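PDB 4MDC: putative glutathione S-transferase from Sinorhizobium meliloti, which probably acts as a glutathione transferase, joining the thiol of glutathione to electrophilic compounds, and forms a homodimer. Local coordinates for residues 30-44 with 227-239. Sequence-based numbering, arbitrary orientation. Where two conformers were deposited one is given.
Sequences PMSPASRFVRLILSE and RPSFRPLLAERVR
Glu44 and Arg227 pair side-on: NE of Arg227 reaches Glu44 OE2 at 2.9 Å, almost straight at 175°, and NH2 of Arg227 takes Glu44 OE1, both oxygens lying in the guanidinium plane. Ser229 OG adds a 2.6 Å bond to Glu44 OE2 from the anti side, and a water bridges that same oxygen to the backbone N of Ser229. With an alanine at this position, the Arg227 guanidinium would probably lose its countercharge here and Ser229 OG this acceptor. Toward the other end, chi1 near -167° and an extended chain carry the Glu236 carboxylate across to helix 33-44, where Arg39 grips it end-on: NH1 gives Glu236 OE1 a 3.0 Å bond while NH2 holds OE2. Arg36 NH2 adds a weak bond to OE1; its NH1 turns instead to Ser201 and Tyr247. Helix 33-44 belongs to the thioredoxin-like N-terminal domain of the glutathione transferase fold and residues 227-239 to the all-helical C-terminal domain, so these salt bridges tie the two domains together, the axes of helices 33-44 and 231-235, taken N to C, being 139° apart. Apolar packing fills the middle. Leu233 CD2 sits over the centre of the Arg39 guanidinium, 3.5 Å above its plane, whereas its CD1 meets Leu40 CD2 at 3.7 Å and also lies over the Phe230 ring. Beyond Glu236, Val238 CG2 packs against Met31 CG at 3.6 Å, with the selenomethionine chain bending round so that CE touches the same methyl.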
ATOM      1  N   PRO B  30       3.104  17.859  -7.199  1.00 18.91           N
ATOM      2  CA  PRO B  30       4.490  17.706  -7.570  1.00 18.98           C
ATOM      3  C   PRO B  30       5.351  17.009  -6.503  1.00 19.02           C
ATOM      4  O   PRO B  30       6.359  16.404  -6.853  1.00 17.91           O
ATOM      5  CB  PRO B  30       4.947  19.182  -7.729  1.00 19.72           C
ATOM      6  CG  PRO B  30       3.707  19.909  -8.074  1.00 20.93           C
ATOM      7  CD  PRO B  30       2.561  19.210  -7.468  1.00 20.13           C
HETATM    8  N   MSE B  31       5.010  17.192  -5.213  1.00 18.05           N
HETATM    9  CA  MSE B  31       5.799  16.722  -4.093  1.00 18.27           C
HETATM   10  C   MSE B  31       5.286  15.370  -3.587  1.00 17.35           C
HETATM   11  O   MSE B  31       5.638  14.940  -2.493  1.00 16.83           O
HETATM   12  CB  MSE B  31       5.920  17.713  -2.961  1.00 19.72           C
HETATM   13  CG  MSE B  31       6.643  18.990  -3.475  1.00 21.34           C
HETATM   14 SE   MSE B  31       8.591  18.682  -3.592  1.00 26.37          SE
HETATM   15  CE  MSE B  31       8.851  18.299  -5.522  1.00 22.54           C
ATOM     16  N   SER B  32       4.457  14.741  -4.407  1.00 16.86           N
ATOM     17  CA  SER B  32       3.978  13.372  -4.191  1.00 16.35           C
ATOM     18  C   SER B  32       4.796  12.344  -5.007  1.00 16.15           C
ATOM     19  O   SER B  32       4.683  12.314  -6.255  1.00 16.19           O
ATOM     20  CB  SER B  32       2.503  13.292  -4.542  1.00 16.33           C
ATOM     21  OG  SER B  32       2.022  11.960  -4.809  1.00 15.61           O
ATOM     22  N   PRO B  33       5.576  11.467  -4.334  1.00 15.45           N
ATOM     23  CA  PRO B  33       6.315  10.470  -5.092  1.00 15.25           C
ATOM     24  C   PRO B  33       5.402   9.515  -5.919  1.00 14.71           C
ATOM     25  O   PRO B  33       5.723   9.204  -7.068  1.00 14.44           O
ATOM     26  CB  PRO B  33       7.046   9.696  -4.002  1.00 16.36           C
ATOM     27  CG  PRO B  33       7.348  10.777  -3.008  1.00 16.22           C
ATOM     28  CD  PRO B  33       6.031  11.506  -2.931  1.00 15.94           C
ATOM     29  N   ALA B  34       4.278   9.151  -5.372  1.00 14.13           N
ATOM     30  CA  ALA B  34       3.346   8.266  -6.064  1.00 14.69           C
ATOM     31  C   ALA B  34       2.844   8.948  -7.370  1.00 14.47           C
ATOM     32  O   ALA B  34       2.687   8.297  -8.394  1.00 14.65           O
ATOM     33  CB  ALA B  34       2.181   7.847  -5.151  1.00 14.59           C
ATOM     34  N   SER B  35       2.613  10.265  -7.325  1.00 14.33           N
ATOM     35  CA  SER B  35       2.199  11.002  -8.456  1.00 14.05           C
ATOM     36  C   SER B  35       3.287  11.026  -9.529  1.00 14.10           C
ATOM     37  O   SER B  35       3.007  10.884 -10.711  1.00 14.08           O
ATOM     38  CB  SER B  35       1.855  12.481  -8.069  1.00 13.84           C
ATOM     39  OG  SER B  35       0.716  12.619  -7.205  1.00 14.24           O
ATOM     40  N   ARG B  36       4.525  11.318  -9.126  1.00 13.52           N
ATOM     41  CA  ARG B  36       5.626  11.344 -10.049  1.00 13.33           C
ATOM     42  C   ARG B  36       5.877   9.992 -10.682  1.00 13.40           C
ATOM     43  O   ARG B  36       6.221   9.924 -11.848  1.00 13.25           O
ATOM     44  CB  ARG B  36       6.895  11.888  -9.370  1.00 13.52           C
ATOM     45  CG  ARG B  36       6.820  13.373  -9.077  1.00 13.36           C
ATOM     46  CD  ARG B  36       8.131  13.887  -8.583  1.00 13.67           C
ATOM     47  NE  ARG B  36       8.126  15.367  -8.633  1.00 14.45           N
ATOM     48  CZ  ARG B  36       9.195  16.100  -8.776  1.00 15.72           C
ATOM     49  NH1 ARG B  36      10.410  15.598  -8.837  1.00 16.20           N
ATOM     50  NH2 ARG B  36       9.040  17.436  -8.892  1.00 16.39           N
ATOM     51  N   PHE B  37       5.673   8.948  -9.910  1.00 13.45           N
ATOM     52  CA  PHE B  37       5.843   7.596 -10.407  1.00 14.08           C
ATOM     53  C   PHE B  37       4.870   7.324 -11.570  1.00 13.86           C
ATOM     54  O   PHE B  37       5.290   6.795 -12.610  1.00 15.01           O
ATOM     55  CB  PHE B  37       5.585   6.642  -9.254  1.00 13.89           C
ATOM     56  CG  PHE B  37       5.382   5.199  -9.632  1.00 14.84           C
ATOM     57  CD1 PHE B  37       6.431   4.407 -10.126  1.00 15.03           C
ATOM     58  CD2 PHE B  37       4.163   4.624  -9.465  1.00 15.29           C
ATOM     59  CE1 PHE B  37       6.236   3.057 -10.405  1.00 15.85           C
ATOM     60  CE2 PHE B  37       3.972   3.264  -9.732  1.00 15.57           C
ATOM     61  CZ  PHE B  37       5.011   2.473 -10.214  1.00 15.87           C
ATOM     62  N   VAL B  38       3.613   7.659 -11.371  1.00 13.07           N
ATOM     63  CA  VAL B  38       2.621   7.524 -12.429  1.00 13.42           C
ATOM     64  C   VAL B  38       2.915   8.375 -13.644  1.00 13.73           C
ATOM     65  O   VAL B  38       2.836   7.927 -14.765  1.00 13.57           O
ATOM     66  CB  VAL B  38       1.212   7.780 -11.884  1.00 13.50           C
ATOM     67  CG1 VAL B  38       0.194   7.790 -13.007  1.00 13.85           C
ATOM     68  CG2 VAL B  38       0.864   6.644 -10.922  1.00 13.64           C
ATOM     69  N   ARG B  39       3.327   9.615 -13.420  1.00 13.97           N
ATOM     70  CA  ARG B  39       3.728  10.437 -14.527  1.00 14.58           C
ATOM     71  C   ARG B  39       4.837   9.811 -15.367  1.00 15.06           C
ATOM     72  O   ARG B  39       4.841   9.931 -16.605  1.00 15.25           O
ATOM     73  CB  ARG B  39       4.139  11.834 -14.051  1.00 15.05           C
ATOM     74  CG  ARG B  39       2.956  12.685 -13.637  1.00 15.81           C
ATOM     75  CD  ARG B  39       3.410  13.888 -12.829  1.00 15.91           C
ATOM     76  NE  ARG B  39       4.126  14.858 -13.639  1.00 17.76           N
ATOM     77  CZ  ARG B  39       4.721  15.937 -13.137  1.00 18.98           C
ATOM     78  NH1 ARG B  39       4.774  16.132 -11.813  1.00 19.61           N
ATOM     79  NH2 ARG B  39       5.331  16.796 -13.967  1.00 18.82           N
ATOM     80  N   LEU B  40       5.828   9.227 -14.699  1.00 14.77           N
ATOM     81  CA  LEU B  40       6.921   8.604 -15.378  1.00 15.09           C
ATOM     82  C   LEU B  40       6.471   7.442 -16.225  1.00 15.46           C
ATOM     83  O   LEU B  40       6.952   7.291 -17.378  1.00 16.09           O
ATOM     84  CB  LEU B  40       8.017   8.163 -14.402  1.00 15.11           C
ATOM     85  CG  LEU B  40       8.834   9.257 -13.715  1.00 15.14           C
ATOM     86  CD1 LEU B  40       9.694   8.660 -12.600  1.00 14.56           C
ATOM     87  CD2 LEU B  40       9.703   9.990 -14.719  1.00 15.55           C
ATOM     88  N   ILE B  41       5.573   6.629 -15.694  1.00 15.29           N
ATOM     89  CA  ILE B  41       5.016   5.553 -16.499  1.00 15.96           C
ATOM     90  C   ILE B  41       4.297   6.058 -17.756  1.00 16.25           C
ATOM     91  O   ILE B  41       4.556   5.578 -18.878  1.00 16.79           O
ATOM     92  CB  ILE B  41       4.040   4.654 -15.709  1.00 15.82           C
ATOM     93  CG1 ILE B  41       4.743   4.056 -14.488  1.00 15.96           C
ATOM     94  CG2 ILE B  41       3.508   3.606 -16.645  1.00 16.34           C
ATOM     95  CD1 ILE B  41       3.745   3.493 -13.503  1.00 16.09           C
ATOM     96  N   LEU B  42       3.454   7.061 -17.559  1.00 16.48           N
ATOM     97  CA  LEU B  42       2.699   7.667 -18.660  1.00 16.62           C
ATOM     98  C   LEU B  42       3.653   8.233 -19.724  1.00 17.38           C
ATOM     99  O   LEU B  42       3.440   7.956 -20.907  1.00 17.93           O
ATOM    100  CB  LEU B  42       1.722   8.696 -18.139  1.00 16.28           C
ATOM    101  CG  LEU B  42       0.554   8.214 -17.282  1.00 16.17           C
ATOM    102  CD1 LEU B  42      -0.108   9.353 -16.514  1.00 17.02           C
ATOM    103  CD2 LEU B  42      -0.471   7.519 -18.170  1.00 16.74           C
ATOM    104  N   SER B  43       4.711   8.954 -19.325  1.00 17.07           N
ATOM    105  CA  SER B  43       5.717   9.437 -20.282  1.00 17.56           C
ATOM    106  C   SER B  43       6.504   8.343 -21.002  1.00 18.14           C
ATOM    107  O   SER B  43       6.691   8.416 -22.215  1.00 18.84           O
ATOM    108  CB  SER B  43       6.728  10.412 -19.640  1.00 18.44           C
ATOM    109  OG  SER B  43       6.027  11.467 -19.118  1.00 18.42           O
ATOM    110  N   GLU B  44       6.949   7.328 -20.267  1.00 17.60           N
ATOM    111  CA  GLU B  44       7.702   6.210 -20.842  1.00 18.73           C
ATOM    112  C   GLU B  44       6.872   5.514 -21.917  1.00 18.83           C
ATOM    113  O   GLU B  44       7.400   5.071 -22.920  1.00 19.78           O
ATOM    114  CB  GLU B  44       8.103   5.172 -19.741  1.00 18.79           C
ATOM    115  CG  GLU B  44       9.230   5.613 -18.803  1.00 19.04           C
ATOM    116  CD  GLU B  44      10.629   5.613 -19.425  1.00 20.58           C
ATOM    117  OE1 GLU B  44      10.900   4.753 -20.282  1.00 21.47           O
ATOM    118  OE2 GLU B  44      11.502   6.479 -19.053  1.00 20.20           O
ATOM    119  N   ARG B 227      16.785  10.431 -18.332  1.00 19.02           N
ATOM    120  CA  ARG B 227      15.850   9.902 -19.322  1.00 20.11           C
ATOM    121  C   ARG B 227      14.889  11.001 -19.776  1.00 20.13           C
ATOM    122  O   ARG B 227      14.535  11.865 -18.990  1.00 19.00           O
ATOM    123  CB  ARG B 227      15.063   8.725 -18.733  1.00 19.08           C
ATOM    124  CG  ARG B 227      15.945   7.532 -18.471  1.00 19.93           C
ATOM    125  CD  ARG B 227      15.170   6.366 -17.855  1.00 19.95           C
ATOM    126  NE  ARG B 227      14.289   5.668 -18.785  1.00 20.66           N
ATOM    127  CZ  ARG B 227      14.657   4.676 -19.581  1.00 21.07           C
ATOM    128  NH1 ARG B 227      15.913   4.240 -19.611  1.00 21.25           N
ATOM    129  NH2 ARG B 227      13.774   4.124 -20.384  1.00 21.74           N
ATOM    130  N   PRO B 228      14.397  10.920 -21.017  1.00 21.90           N
ATOM    131  CA  PRO B 228      13.424  11.929 -21.472  1.00 21.00           C
ATOM    132  C   PRO B 228      12.194  12.067 -20.584  1.00 20.10           C
ATOM    133  O   PRO B 228      11.630  13.136 -20.428  1.00 17.66           O
ATOM    134  CB  PRO B 228      13.014  11.404 -22.865  1.00 22.80           C
ATOM    135  CG  PRO B 228      14.276  10.734 -23.359  1.00 24.25           C
ATOM    136  CD  PRO B 228      14.819  10.044 -22.116  1.00 23.04           C
ATOM    137  N   SER B 229      11.729  10.939 -20.038  1.00 18.85           N
ATOM    138  CA  SER B 229      10.531  10.923 -19.172  1.00 18.89           C
ATOM    139  C   SER B 229      10.708  11.817 -17.935  1.00 19.10           C
ATOM    140  O   SER B 229       9.718  12.267 -17.350  1.00 19.40           O
ATOM    141  CB  SER B 229      10.203   9.457 -18.734  1.00 19.44           C
ATOM    142  OG  SER B 229      11.335   8.894 -18.059  1.00 19.90           O
ATOM    143  N   PHE B 230      11.972  12.062 -17.532  1.00 18.53           N
ATOM    144  CA  PHE B 230      12.262  12.859 -16.356  1.00 17.17           C
ATOM    145  C   PHE B 230      12.227  14.346 -16.637  1.00 18.12           C
ATOM    146  O   PHE B 230      12.166  15.123 -15.697  1.00 18.26           O
ATOM    147  CB  PHE B 230      13.646  12.504 -15.764  1.00 17.05           C
ATOM    148  CG  PHE B 230      13.559  12.069 -14.294  1.00 16.99           C
ATOM    149  CD1 PHE B 230      13.224  10.775 -13.992  1.00 17.37           C
ATOM    150  CD2 PHE B 230      13.825  12.940 -13.260  1.00 18.20           C
ATOM    151  CE1 PHE B 230      13.124  10.340 -12.665  1.00 16.12           C
ATOM    152  CE2 PHE B 230      13.748  12.537 -11.915  1.00 16.31           C
ATOM    153  CZ  PHE B 230      13.370  11.217 -11.623  1.00 17.18           C
ATOM    154  N   ARG B 231      12.233  14.715 -17.907  1.00 18.97           N
ATOM    155  CA  ARG B 231      12.385  16.149 -18.254  1.00 20.93           C
ATOM    156  C   ARG B 231      11.283  17.025 -17.622  1.00 20.21           C
ATOM    157  O   ARG B 231      11.593  18.064 -17.044  1.00 24.05           O
ATOM    158  CB  ARG B 231      12.438  16.348 -19.747  1.00 24.22           C
ATOM    159  CG  ARG B 231      13.787  15.990 -20.335  1.00 25.82           C
ATOM    160  CD  ARG B 231      13.825  16.057 -21.855  1.00 29.19           C
ATOM    161  NE  ARG B 231      15.078  15.427 -22.267  1.00 32.43           N
ATOM    162  CZ  ARG B 231      15.285  14.822 -23.433  1.00 34.50           C
ATOM    163  NH1 ARG B 231      14.315  14.742 -24.336  1.00 35.85           N
ATOM    164  NH2 ARG B 231      16.472  14.271 -23.682  1.00 34.97           N
ATOM    165  N   PRO B 232      10.009  16.629 -17.716  1.00 21.22           N
ATOM    166  CA  PRO B 232       8.985  17.427 -17.021  1.00 21.89           C
ATOM    167  C   PRO B 232       9.157  17.531 -15.492  1.00 20.99           C
ATOM    168  O   PRO B 232       8.834  18.558 -14.899  1.00 20.03           O
ATOM    169  CB  PRO B 232       7.671  16.768 -17.392  1.00 20.98           C
ATOM    170  CG  PRO B 232       7.991  15.828 -18.542  1.00 22.75           C
ATOM    171  CD  PRO B 232       9.424  15.426 -18.356  1.00 21.58           C
ATOM    172  N   LEU B 233       9.683  16.487 -14.848  1.00 19.73           N
ATOM    173  CA  LEU B 233       9.950  16.550 -13.431  1.00 19.64           C
ATOM    174  C   LEU B 233      11.055  17.566 -13.096  1.00 19.42           C
ATOM    175  O   LEU B 233      10.963  18.262 -12.092  1.00 20.02           O
ATOM    176  CB  LEU B 233      10.323  15.180 -12.858  1.00 20.38           C
ATOM    177  CG  LEU B 233       9.329  14.052 -13.073  1.00 21.54           C
ATOM    178  CD1 LEU B 233       9.756  12.788 -12.313  1.00 20.67           C
ATOM    179  CD2 LEU B 233       7.931  14.477 -12.651  1.00 24.67           C
ATOM    180  N   LEU B 234      12.114  17.590 -13.911  1.00 18.08           N
ATOM    181  CA  LEU B 234      13.238  18.489 -13.626  1.00 18.22           C
ATOM    182  C   LEU B 234      12.880  19.949 -13.953  1.00 19.11           C
ATOM    183  O   LEU B 234      13.488  20.838 -13.371  1.00 19.64           O
ATOM    184  CB  LEU B 234      14.466  18.077 -14.397  1.00 18.25           C
ATOM    185  CG  LEU B 234      15.003  16.652 -14.085  1.00 18.54           C
ATOM    186  CD1 LEU B 234      16.276  16.467 -14.870  1.00 19.91           C
ATOM    187  CD2 LEU B 234      15.248  16.417 -12.622  1.00 18.62           C
ATOM    188  N   ALA B 235      11.899  20.141 -14.835  1.00 20.13           N
ATOM    189  CA  ALA B 235      11.466  21.506 -15.244  1.00 21.59           C
ATOM    190  C   ALA B 235      10.457  22.077 -14.259  1.00 22.76           C
ATOM    191  O   ALA B 235      10.334  23.265 -14.112  1.00 23.56           O
ATOM    192  CB  ALA B 235      10.872  21.487 -16.646  1.00 22.85           C
ATOM    193  N   GLU B 236       9.814  21.170 -13.523  1.00 24.07           N
ATOM    194  CA  GLU B 236       8.708  21.470 -12.620  1.00 24.81           C
ATOM    195  C   GLU B 236       9.173  22.319 -11.438  1.00 23.38           C
ATOM    196  O   GLU B 236      10.253  22.099 -10.901  1.00 22.92           O
ATOM    197  CB  GLU B 236       8.228  20.146 -11.998  1.00 25.37           C
ATOM    198  CG  GLU B 236       6.938  20.266 -11.302  1.00 27.90           C
ATOM    199  CD  GLU B 236       6.219  18.967 -11.288  1.00 27.59           C
ATOM    200  OE1 GLU B 236       6.637  18.054 -10.521  1.00 28.10           O
ATOM    201  OE2 GLU B 236       5.248  18.936 -12.056  1.00 30.22           O
ATOM    202  N   ARG B 237       8.322  23.237 -10.997  1.00 22.08           N
ATOM    203  CA  ARG B 237       8.596  23.952  -9.785  1.00 23.66           C
ATOM    204  C   ARG B 237       7.378  23.915  -8.879  1.00 24.58           C
ATOM    205  O   ARG B 237       6.233  23.941  -9.342  1.00 25.65           O
ATOM    206  CB  ARG B 237       9.010  25.408 -10.110  1.00 23.99           C
ATOM    207  CG  ARG B 237      10.355  25.560 -10.855  1.00 25.19           C
ATOM    208  CD  ARG B 237      11.547  25.113 -10.015  1.00 26.00           C
ATOM    209  NE  ARG B 237      12.820  25.209 -10.735  1.00 27.11           N
ATOM    210  CZ  ARG B 237      13.351  24.259 -11.511  1.00 29.53           C
ATOM    211  NH1 ARG B 237      12.763  23.059 -11.672  1.00 25.45           N
ATOM    212  NH2 ARG B 237      14.522  24.496 -12.119  1.00 30.47           N
ATOM    213  N   VAL B 238       7.636  23.901  -7.592  1.00 23.98           N
ATOM    214  CA  VAL B 238       6.605  23.900  -6.587  1.00 25.79           C
ATOM    215  C   VAL B 238       6.374  25.317  -6.126  1.00 26.80           C
ATOM    216  O   VAL B 238       7.354  26.020  -5.794  1.00 24.08           O
ATOM    217  CB  VAL B 238       7.053  23.038  -5.397  1.00 27.05           C
ATOM    218  CG1 VAL B 238       6.025  23.057  -4.287  1.00 29.03           C
ATOM    219  CG2 VAL B 238       7.303  21.622  -5.882  1.00 28.44           C
ATOM    220  N   ARG B 239       5.104  25.732  -6.065  1.00 28.88           N
ATOM    221  CA  ARG B 239       4.758  27.089  -5.661  0.50 31.17           C
ATOM    222  C   ARG B 239       5.366  27.417  -4.299  1.00 31.47           C
ATOM    223  O   ARG B 239       5.163  26.710  -3.347  1.00 30.88           O
ATOM    224  CB  ARG B 239       3.214  27.263  -5.692  0.50 33.62           C
ATOM    225  CG  ARG B 239       2.719  28.667  -5.400  0.50 35.41           C
ATOM    226  CD  ARG B 239       1.351  28.930  -6.082  0.50 36.57           C
ATOM    227  NE  ARG B 239       0.635  30.084  -5.554  0.50 38.92           N
ATOM    228  CZ  ARG B 239       1.044  31.332  -5.730  0.50 40.28           C
ATOM    229  NH1 ARG B 239       2.176  31.563  -6.378  0.50 40.08           N
ATOM    230  NH2 ARG B 239       0.341  32.335  -5.236  0.50 41.84           N
TER
HETATM  231  O   HOH W   1       6.964  12.649 -16.711  1.00 20.23           O
HETATM  232  O   HOH W   2      12.273   8.146 -21.033  1.00 21.74           O